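Local coordinates for formyltransferase PseJ (Anoxybacillus kamchatkensis G10, PDB 6EDK), which belongs to the formyltransferase family and holds a bound ligand beside a mixed beta sheet, at residues Asp105-Leu108 / Trp109-Leu112; Asn144-Leu147 / Arg148-Tyr151; Lys160-Met163 / Glu164-Leu168; Tyr185-Leu188 / Lys189-Glu192. All blocks are in the same frame, centred on the assembly; numbering follows the deposited sequence.

Contact 1 of 4, residues Asp105-Leu108 / Trp109-Leu112; sequences DPNL and WSFL
The short helix 106-112 opens here, with Asp105 at its N-cap position and side chains of 109-112 folded back on the first turn. Trp109 N bonds almost straight to Asp105 O at 3.0 Å, and the indole follows: its CD1 lies 3.8 Å from Asp105 CB. The Asp105 carboxylate makes no capping bond. Instead a water lies 2.7 Å from Asp105 OD2 and accepts from Trp109 NE1 in the plane of the indole, while OD2 also pairs with Lys191. On another side of the helix, Ser110 OG sits between its backbone N and carbonyl carbon (chi1 80°), which turns it back to donate to Asn107 O at 2.8 Å. A second water ties this hydroxyl to Asn107 OD1. That amide oxygen also meets the rim of Phe111, in the ring plane and 3.6 Å from CE2, with amide and ring turned 88° apart. Leu108 O takes both Phe111 N and Leu112 N, and Leu108 CG packs on Leu112 CD1 at 3.6 Å. The same methyl of Leu112 lies over one face of the indole, toward its rim. Asn107 ND2 bonds to Thr150 OG1 of helix 147-169 and Phe111 packs on Thr150, whereas Trp109 stacks on His186 of strand 185-186.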
# COMPACT_ATOMS: atom_id res chain seq x y z
N ASP A 105 -0.43 -8.85 -6.07
CA ASP A 105 0.75 -8.99 -6.92
C ASP A 105 0.94 -7.80 -7.89
O ASP A 105 1.20 -7.98 -9.07
CB ASP A 105 0.68 -10.28 -7.71
CG ASP A 105 0.50 -11.49 -6.79
OD1 ASP A 105 1.30 -11.62 -5.85
OD2 ASP A 105 -0.43 -12.29 -7.00
N PRO A 106 0.85 -6.57 -7.39
CA PRO A 106 0.91 -5.46 -8.33
C PRO A 106 2.22 -5.38 -9.08
O PRO A 106 2.21 -4.98 -10.25
CB PRO A 106 0.67 -4.21 -7.48
CG PRO A 106 1.02 -4.67 -6.06
CD PRO A 106 0.60 -6.13 -6.01
N ASN A 107 3.34 -5.74 -8.46
CA ASN A 107 4.62 -5.63 -9.17
C ASN A 107 4.63 -6.57 -10.36
O ASN A 107 5.00 -6.19 -11.47
CB ASN A 107 5.75 -5.94 -8.21
CG ASN A 107 7.14 -5.81 -8.83
OD1 ASN A 107 7.49 -4.79 -9.45
ND2 ASN A 107 7.95 -6.85 -8.64
N LEU A 108 4.27 -7.83 -10.13
CA LEU A 108 4.22 -8.78 -11.24
C LEU A 108 3.27 -8.31 -12.34
O LEU A 108 3.63 -8.31 -13.52
CB LEU A 108 3.81 -10.14 -10.71
CG LEU A 108 3.56 -11.22 -11.81
CD1 LEU A 108 4.85 -11.49 -12.54
CD2 LEU A 108 3.09 -12.49 -11.06
N TRP A 109 2.07 -7.88 -11.99
CA TRP A 109 1.10 -7.50 -13.01
C TRP A 109 1.51 -6.25 -13.78
O TRP A 109 1.15 -6.10 -14.96
CB TRP A 109 -0.28 -7.29 -12.40
CG TRP A 109 -0.92 -8.56 -12.12
CD1 TRP A 109 -1.10 -9.14 -10.91
CD2 TRP A 109 -1.44 -9.46 -13.09
NE1 TRP A 109 -1.72 -10.38 -11.07
CE2 TRP A 109 -1.92 -10.59 -12.40
CE3 TRP A 109 -1.54 -9.42 -14.50
CZ2 TRP A 109 -2.52 -11.69 -13.07
CZ3 TRP A 109 -2.13 -10.51 -15.16
CH2 TRP A 109 -2.60 -11.64 -14.42
N SER A 110 2.31 -5.35 -13.13
CA SER A 110 2.80 -4.20 -13.84
C SER A 110 3.71 -4.60 -14.99
O SER A 110 3.78 -3.89 -15.99
CB SER A 110 3.52 -3.24 -12.89
OG SER A 110 4.84 -3.66 -12.59
N PHE A 111 4.35 -5.76 -14.91
CA PHE A 111 5.17 -6.25 -16.02
C PHE A 111 4.35 -7.09 -16.99
O PHE A 111 4.42 -6.87 -18.22
CB PHE A 111 6.34 -7.06 -15.48
CG PHE A 111 7.36 -6.19 -14.86
CD1 PHE A 111 8.22 -5.49 -15.66
CD2 PHE A 111 7.40 -6.01 -13.51
CE1 PHE A 111 9.15 -4.64 -15.09
CE2 PHE A 111 8.34 -5.16 -12.96
CZ PHE A 111 9.20 -4.46 -13.76
N LEU A 112 3.52 -8.00 -16.46
CA LEU A 112 2.70 -8.84 -17.33
C LEU A 112 1.82 -8.01 -18.25
O LEU A 112 1.65 -8.35 -19.43
CB LEU A 112 1.85 -9.79 -16.49
CG LEU A 112 2.62 -10.88 -15.75
CD1 LEU A 112 1.67 -11.62 -14.84
CD2 LEU A 112 3.33 -11.84 -16.67
O HOH W 1 -2.24 -12.36 -8.97
O HOH W 2 6.36 -2.54 -10.66

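Contact 2 of 4, residues Asn144-Leu147 / Arg148-Tyr151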
# COMPACT_ATOMS: atom_id res chain seq x y z
N ASN A 144 18.07 -5.25 -16.83
CA ASN A 144 18.30 -6.58 -16.25
C ASN A 144 17.64 -6.76 -14.87
O ASN A 144 17.98 -7.71 -14.15
CB ASN A 144 19.80 -6.88 -16.18
CG ASN A 144 20.41 -7.17 -17.58
OD1 ASN A 144 21.21 -6.40 -18.10
ND2 ASN A 144 20.01 -8.28 -18.19
N ASP A 145 16.66 -5.93 -14.53
CA ASP A 145 15.95 -6.12 -13.26
C ASP A 145 15.29 -7.50 -13.19
O ASP A 145 14.88 -8.11 -14.21
CB ASP A 145 14.86 -5.07 -13.08
CG ASP A 145 15.28 -3.90 -12.31
OD1 ASP A 145 16.06 -4.06 -11.35
OD2 ASP A 145 14.84 -2.80 -12.66
N THR A 146 15.03 -7.92 -11.95
CA THR A 146 14.27 -9.12 -11.66
C THR A 146 13.03 -8.73 -10.84
O THR A 146 12.90 -7.61 -10.44
CB THR A 146 15.13 -10.10 -10.86
OG1 THR A 146 15.49 -9.47 -9.64
CG2 THR A 146 16.40 -10.47 -11.65
N LEU A 147 12.11 -9.67 -10.61
CA LEU A 147 11.00 -9.35 -9.72
C LEU A 147 11.51 -8.97 -8.34
O LEU A 147 10.93 -8.11 -7.71
CB LEU A 147 10.02 -10.51 -9.59
CG LEU A 147 9.25 -10.79 -10.89
CD1 LEU A 147 8.47 -12.09 -10.76
CD2 LEU A 147 8.30 -9.66 -11.29
N ARG A 148 12.57 -9.62 -7.86
CA ARG A 148 13.11 -9.26 -6.55
C ARG A 148 13.60 -7.83 -6.54
O ARG A 148 13.34 -7.10 -5.61
CB ARG A 148 14.27 -10.17 -6.17
CG ARG A 148 14.81 -9.94 -4.76
CD ARG A 148 16.06 -10.78 -4.47
NE ARG A 148 15.80 -12.23 -4.53
CZ ARG A 148 15.16 -12.90 -3.57
NH1 ARG A 148 14.71 -12.26 -2.51
NH2 ARG A 148 14.96 -14.20 -3.70
N THR A 149 14.41 -7.44 -7.53
CA THR A 149 15.01 -6.12 -7.47
C THR A 149 13.98 -5.03 -7.67
O THR A 149 14.09 -3.99 -7.01
CB THR A 149 16.18 -5.93 -8.49
OG1 THR A 149 15.81 -6.20 -9.85
CG2 THR A 149 17.34 -6.90 -8.11
N THR A 150 12.95 -5.27 -8.50
CA THR A 150 11.87 -4.28 -8.67
C THR A 150 10.99 -4.21 -7.43
O THR A 150 10.68 -3.12 -6.98
CB THR A 150 11.01 -4.56 -9.87
OG1 THR A 150 10.54 -5.92 -9.86
CG2 THR A 150 11.89 -4.45 -11.15
N TYR A 151 10.65 -5.37 -6.84
CA TYR A 151 9.89 -5.35 -5.55
C TYR A 151 10.64 -4.61 -4.45
O TYR A 151 10.06 -3.77 -3.72
CB TYR A 151 9.60 -6.79 -5.14
CG TYR A 151 8.79 -6.91 -3.84
CD1 TYR A 151 9.42 -6.91 -2.60
CD2 TYR A 151 7.40 -6.97 -3.87
CE1 TYR A 151 8.67 -7.01 -1.40
CE2 TYR A 151 6.64 -7.05 -2.68
CZ TYR A 151 7.29 -7.07 -1.47
OH TYR A 151 6.53 -7.18 -0.32
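The chain runs extended through Asp145 and Thr146 and then turns into helix 147-169, whose first i to i+4 bonds are Thr150 N to Thr146 O at 3.0 Å and Tyr151 N to Leu147 O at 2.9 Å. Thr146 is the N-cap and forms a capping box with Thr149: Thr149 N donates to Thr146 OG1 at 3.1 Å, and Thr146 N returns a nearly straight bond to Thr149 OG1 at 2.8 Å. Both hydroxyls sit between their own backbone N and carbonyl carbon (chi1 61° and 56°), which turns each toward the other's amide. Having accepted that bond, Thr149 OG1 spends its proton on Asp145 OD1, 2.6 Å away, reaching the carboxylate from its anti side and 31° out of plane. The other oxygen, OD2, accepts from Tyr142 N and forms a salt bridge with Arg153, so both carboxylate oxygens are held. The methyl CG2 of Thr150 packs on Asp145 CB at 3.6 Å. Arg148 leads away to a salt bridge with Asp203. Leu147, Thr150 and Tyr151 face helix 106-112, while the loop carrying Trp202, Thr204 and Val206 runs past the cap and bonds to its backbone.

Contact 3 of 4, residues Lys160-Met163 / Glu164-Leu168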
# COMPACT_ATOMS: atom_id res chain seq x y z
N LYS A 160 10.13 5.42 1.78
CA LYS A 160 10.63 6.79 1.66
C LYS A 160 9.53 7.80 1.48
O LYS A 160 9.56 8.88 2.07
CB LYS A 160 11.61 6.81 0.48
CG LYS A 160 12.35 8.11 0.30
CD LYS A 160 13.33 8.10 -0.90
CE LYS A 160 13.98 9.49 -0.99
NZ LYS A 160 14.52 9.78 -2.34
N LEU A 161 8.59 7.54 0.56
CA LEU A 161 7.54 8.50 0.26
C LEU A 161 6.68 8.76 1.50
O LEU A 161 6.27 9.89 1.78
CB LEU A 161 6.65 7.91 -0.87
CG LEU A 161 5.52 8.76 -1.41
CD1 LEU A 161 6.02 10.00 -2.13
CD2 LEU A 161 4.63 7.95 -2.37
N PHE A 162 6.46 7.70 2.27
CA PHE A 162 5.65 7.85 3.50
C PHE A 162 6.36 8.78 4.48
O PHE A 162 5.77 9.74 5.02
CB PHE A 162 5.45 6.49 4.13
CG PHE A 162 4.78 6.63 5.49
CD1 PHE A 162 3.47 6.95 5.55
CD2 PHE A 162 5.55 6.57 6.62
CE1 PHE A 162 2.87 7.15 6.81
CE2 PHE A 162 4.95 6.81 7.88
CZ PHE A 162 3.64 7.10 7.90
N MET A 163 7.63 8.49 4.73
CA MET A 163 8.37 9.31 5.73
C MET A 163 8.55 10.71 5.22
O MET A 163 8.56 11.66 6.03
CB MET A 163 9.73 8.69 6.04
CG MET A 163 9.66 7.37 6.80
SD MET A 163 11.16 6.59 7.48
CE MET A 163 11.93 6.02 5.95
N GLU A 164 8.72 10.88 3.89
CA GLU A 164 8.83 12.23 3.36
C GLU A 164 7.57 13.04 3.60
O GLU A 164 7.66 14.24 3.90
CB GLU A 164 9.14 12.20 1.87
CG GLU A 164 9.18 13.55 1.18
CD GLU A 164 9.58 13.41 -0.28
OE1 GLU A 164 9.96 12.27 -0.70
OE2 GLU A 164 9.57 14.44 -0.97
N TYR A 165 6.40 12.41 3.51
CA TYR A 165 5.15 13.19 3.56
C TYR A 165 4.40 13.06 4.88
O TYR A 165 3.48 13.83 5.13
CB TYR A 165 4.21 12.80 2.41
CG TYR A 165 4.61 13.42 1.09
CD1 TYR A 165 4.20 14.68 0.74
CD2 TYR A 165 5.46 12.76 0.22
CE1 TYR A 165 4.58 15.26 -0.44
CE2 TYR A 165 5.83 13.36 -1.04
CZ TYR A 165 5.37 14.62 -1.33
OH TYR A 165 5.71 15.26 -2.51
N TRP A 166 4.81 12.14 5.75
CA TRP A 166 4.08 12.00 7.01
C TRP A 166 4.01 13.29 7.82
O TRP A 166 2.94 13.55 8.38
CB TRP A 166 4.73 10.92 7.83
CG TRP A 166 4.06 10.69 9.21
CD1 TRP A 166 4.68 10.83 10.44
CD2 TRP A 166 2.72 10.31 9.47
NE1 TRP A 166 3.77 10.54 11.45
CE2 TRP A 166 2.57 10.21 10.88
CE3 TRP A 166 1.62 10.04 8.66
CZ2 TRP A 166 1.39 9.85 11.46
CZ3 TRP A 166 0.44 9.68 9.25
CH2 TRP A 166 0.34 9.56 10.65
N PRO A 167 5.06 14.11 7.92
CA PRO A 167 4.90 15.39 8.67
C PRO A 167 3.71 16.22 8.22
O PRO A 167 3.12 16.92 9.04
CB PRO A 167 6.21 16.13 8.43
CG PRO A 167 7.24 15.02 8.21
CD PRO A 167 6.46 13.96 7.42
N LEU A 168 3.37 16.19 6.94
CA LEU A 168 2.17 16.85 6.44
C LEU A 168 0.92 16.02 6.68
O LEU A 168 -0.08 16.55 7.14
CB LEU A 168 2.33 17.16 4.94
CG LEU A 168 3.45 18.16 4.60
CD1 LEU A 168 3.70 18.22 3.11
CD2 LEU A 168 3.13 19.58 5.11
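Helix 147-169 keeps its i to i+4 bonds from Glu164 N to Lys160 O (2.8 Å) through Trp166 N to Phe162 O (2.7 Å), then kinks, because Pro167 has no N-H to give and Leu168 N has a weak bond to Tyr165 O in place of the i to i+4 bond. At the proline, CD takes the place of a donor and stands 3.4 Å from Met163 O. Two pairs of side chains, each four residues apart, run along the helix. In the first, Phe162 and Trp166 each have CG trans to the backbone N (chi1 173° and 179°), and these matching torsions send both rings off the helix side by side, pointing the same way. Their planes are only 29° apart, yet they are slid so far that overlap is slight, with 5.2 Å between the Phe162 centroid and that of the indole five-membered ring. The touch is closest where Phe162 CZ lies 3.6 Å from Trp166 CE3. In return Trp166 CB rests over the face of the phenyl ring as a CH-pi contact, 4.2 Å from its centroid. In the second pair Leu161 CD1 meets Tyr165 CE2 at 3.5 Å, while Leu161 O lies at the edge of the tyrosine ring. Phe162 and Trp166 are buried against helix 36-43 and the loop after it, where Trp166 meets Phe45 edge-to-face and also Phe68 of strand 68-71. Leu161 and Tyr165 instead turn toward Val135 of strand 133-138, and Leu161 also reaches Ile121 of strand 118-123.

Contact 4 of 4, residues Tyr185-Leu188 / Lys189-Glu192; sequences YHKL and KDKE. With 1YA (N-{4-[{[(6S)-2-amino-4-oxo-3,4,5,6,7,8-hexahydropteridin-6-yl]methyl}(formyl)amino]benzoyl}-L-glutamic acid), chain D.
Asp190 and Lys191 fold back on the residues before them through their first torsions: Asp190 CG stands beside its own backbone N (chi1 -65°), bringing the carboxylate back to Lys187 N, and Lys191 CG lies between N and the carbonyl carbon (chi1 63°), from where an extended chain bends only at its last torsion to return NZ to Leu188. Asp190 OD2 receives Lys187 N at 3.0 Å in a nearly straight bond, though the N-H comes from above the carboxylate plane, 67° out of it. Asp190 N donates in turn to Lys187 O at 3.1 Å, so backbone and side chain of one residue hold both polar backbone atoms of the other. The same OD2 lies 3.5 Å from His186 CA. Residues 187-190 thus form a type I beta turn whose last side chain bonds back to its first residue, just where the chain leaves strand 185-186. Tyr185, Lys187 and Leu188, at and just after the strand, belong to the pocket of the bound N-{4-[{[(6S)-2-amino-4-oxo-3,4,5,6,7,8-hexahydropteridin-6-yl]methyl}(formyl)amino]benzoyl}-L-glutamic acid: Leu188 N donates to its carboxylate oxygen O2 at 2.8 Å, and Tyr185 OH lies 3.0 Å from OE1 of its other carboxylate. Adjoining peptide groups serve different partners, Lys187 N the aspartate and Leu188 N the ligand. Lys191 NZ reaches Leu188 O at 3.2 Å, its chain running alongside the leucine with CG of Leu188 3.7 Å from NZ. The ammonium has a second partner in Asp105, with which it forms a salt bridge, and His186 NE2 bonds to Glu113.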
# COMPACT_ATOMS: atom_id res chain seq x y z
N TYR A 185 -7.36 -4.25 -11.79
CA TYR A 185 -7.52 -4.94 -10.52
C TYR A 185 -7.23 -6.41 -10.70
O TYR A 185 -7.62 -6.97 -11.74
CB TYR A 185 -8.92 -4.78 -9.96
CG TYR A 185 -9.15 -5.68 -8.75
CD1 TYR A 185 -8.78 -5.27 -7.49
CD2 TYR A 185 -9.73 -6.94 -8.88
CE1 TYR A 185 -8.96 -6.08 -6.38
CE2 TYR A 185 -9.92 -7.75 -7.78
CZ TYR A 185 -9.55 -7.32 -6.53
OH TYR A 185 -9.73 -8.11 -5.41
N HIS A 186 -6.51 -7.02 -9.74
CA HIS A 186 -6.21 -8.44 -9.79
C HIS A 186 -6.45 -9.08 -8.42
O HIS A 186 -6.25 -8.47 -7.39
CB HIS A 186 -4.78 -8.74 -10.24
CG HIS A 186 -4.40 -8.03 -11.49
ND1 HIS A 186 -3.91 -6.74 -11.49
CD2 HIS A 186 -4.51 -8.40 -12.78
CE1 HIS A 186 -3.70 -6.36 -12.74
NE2 HIS A 186 -4.08 -7.33 -13.54
N LYS A 187 -6.87 -10.34 -8.44
CA LYS A 187 -6.94 -11.21 -7.28
C LYS A 187 -5.70 -12.09 -7.24
O LYS A 187 -5.00 -12.27 -8.25
CB LYS A 187 -8.18 -12.14 -7.33
CG LYS A 187 -9.51 -11.48 -7.55
CD LYS A 187 -10.48 -12.47 -8.24
CE LYS A 187 -11.92 -12.37 -7.73
NZ LYS A 187 -12.54 -11.00 -7.79
N LEU A 188 -5.46 -12.68 -6.07
CA LEU A 188 -4.26 -13.51 -5.92
C LEU A 188 -4.22 -14.65 -6.91
O LEU A 188 -3.15 -15.01 -7.40
CB LEU A 188 -4.20 -14.03 -4.48
CG LEU A 188 -2.80 -14.36 -3.95
CD1 LEU A 188 -1.97 -13.11 -3.74
CD2 LEU A 188 -2.92 -15.16 -2.64
N LYS A 189 -5.37 -15.21 -7.27
CA LYS A 189 -5.39 -16.38 -8.13
C LYS A 189 -5.14 -16.07 -9.59
O LYS A 189 -4.80 -16.98 -10.34
CB LYS A 189 -6.72 -17.12 -7.95
CG LYS A 189 -6.81 -17.96 -6.65
CD LYS A 189 -6.06 -19.32 -6.75
CE LYS A 189 -6.44 -20.09 -8.03
NZ LYS A 189 -6.22 -21.55 -7.94
N ASP A 190 -5.24 -14.79 -10.01
CA ASP A 190 -5.14 -14.45 -11.41
C ASP A 190 -3.80 -14.76 -12.01
O ASP A 190 -3.72 -14.95 -13.23
CB ASP A 190 -5.49 -12.96 -11.59
CG ASP A 190 -6.93 -12.64 -11.24
OD1 ASP A 190 -7.70 -13.59 -11.07
OD2 ASP A 190 -7.30 -11.45 -11.14
N LYS A 191 -2.74 -14.83 -11.21
CA LYS A 191 -1.41 -15.09 -11.76
C LYS A 191 -1.14 -16.56 -12.11
O LYS A 191 -0.11 -16.86 -12.75
CB LYS A 191 -0.35 -14.59 -10.77
CG LYS A 191 -0.31 -15.27 -9.44
CD LYS A 191 0.98 -14.87 -8.69
CE LYS A 191 1.04 -15.37 -7.25
NZ LYS A 191 -0.10 -14.89 -6.45
N GLU A 192 -2.03 -17.48 -11.76
CA GLU A 192 -1.72 -18.91 -11.91
C GLU A 192 -1.33 -19.29 -13.33
O GLU A 192 -0.37 -20.03 -13.55
CB GLU A 192 -2.90 -19.75 -11.44
CG GLU A 192 -2.96 -19.95 -9.93
CD GLU A 192 -1.82 -20.84 -9.42
OE1 GLU A 192 -1.69 -22.01 -9.89
OE2 GLU A 192 -1.05 -20.36 -8.56
N1 1YA D . -9.47 -2.69 3.26
C2 1YA D . -10.34 -1.71 2.57
NA2 1YA D . -11.75 -1.63 2.90
N3 1YA D . -9.83 -0.74 1.53
C4 1YA D . -8.42 -0.77 1.11
O4 1YA D . -8.08 0.02 0.26
C4A 1YA D . -7.55 -1.76 1.80
N5 1YA D . -6.21 -1.78 1.50
C6 1YA D . -5.49 -3.10 1.87
C7 1YA D . -5.78 -3.59 3.12
N8 1YA D . -7.29 -3.60 3.54
C8A 1YA D . -8.07 -2.71 2.91
C9 1YA D . -5.91 -4.09 0.76
N10 1YA D . -5.23 -5.39 0.87
C11 1YA D . -7.48 -8.90 0.13
C12 1YA D . -6.88 -8.75 1.37
C13 1YA D . -6.15 -7.59 1.63
C14 1YA D . -6.03 -6.63 0.64
C15 1YA D . -6.62 -6.80 -0.60
C16 1YA D . -7.35 -7.95 -0.85
C17 1YA D . -8.29 -10.18 -0.21
N 1YA D . -7.95 -10.77 -1.53
CA 1YA D . -8.58 -12.00 -2.07
CB 1YA D . -10.07 -11.73 -2.40
CG 1YA D . -10.39 -10.24 -2.57
CD 1YA D . -11.74 -10.00 -3.26
OE1 1YA D . -12.06 -8.85 -3.66
OE2 1YA D . -12.54 -10.96 -3.43
CT 1YA D . -7.79 -12.45 -3.33
O2 1YA D . -6.82 -11.78 -3.79
O1 1YA D . -8.11 -13.51 -3.92
C18 1YA D . -3.80 -5.52 1.11
O5 1YA D . -3.13 -4.56 1.28
O 1YA D . -9.07 -10.64 0.55

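Contact 1 lies between contacts 2 and 4, with centres about 11 Å and 10 Å away. Toward contact 2, Asn107 ND2 approaches Thr150 OG1 at 3.0 Å, a probable hydrogen bond between the two helices. Toward contact 4, Asp105 OD2 and Lys191 NZ form a salt bridge of 2.7 Å, and Trp109 CD2 packs on His186 CD2 at 3.3 Å. Contact 4 binds the ligand directly, whereas the Asp105 side chain stays about 7 Å from it. Contact 3 shares helix 147-169 with contact 2, their centres about 24 Å apart. It lies across the chain's centre from contacts 1 and 4, and its Phe162 side chain is about 14 Å from the ligand.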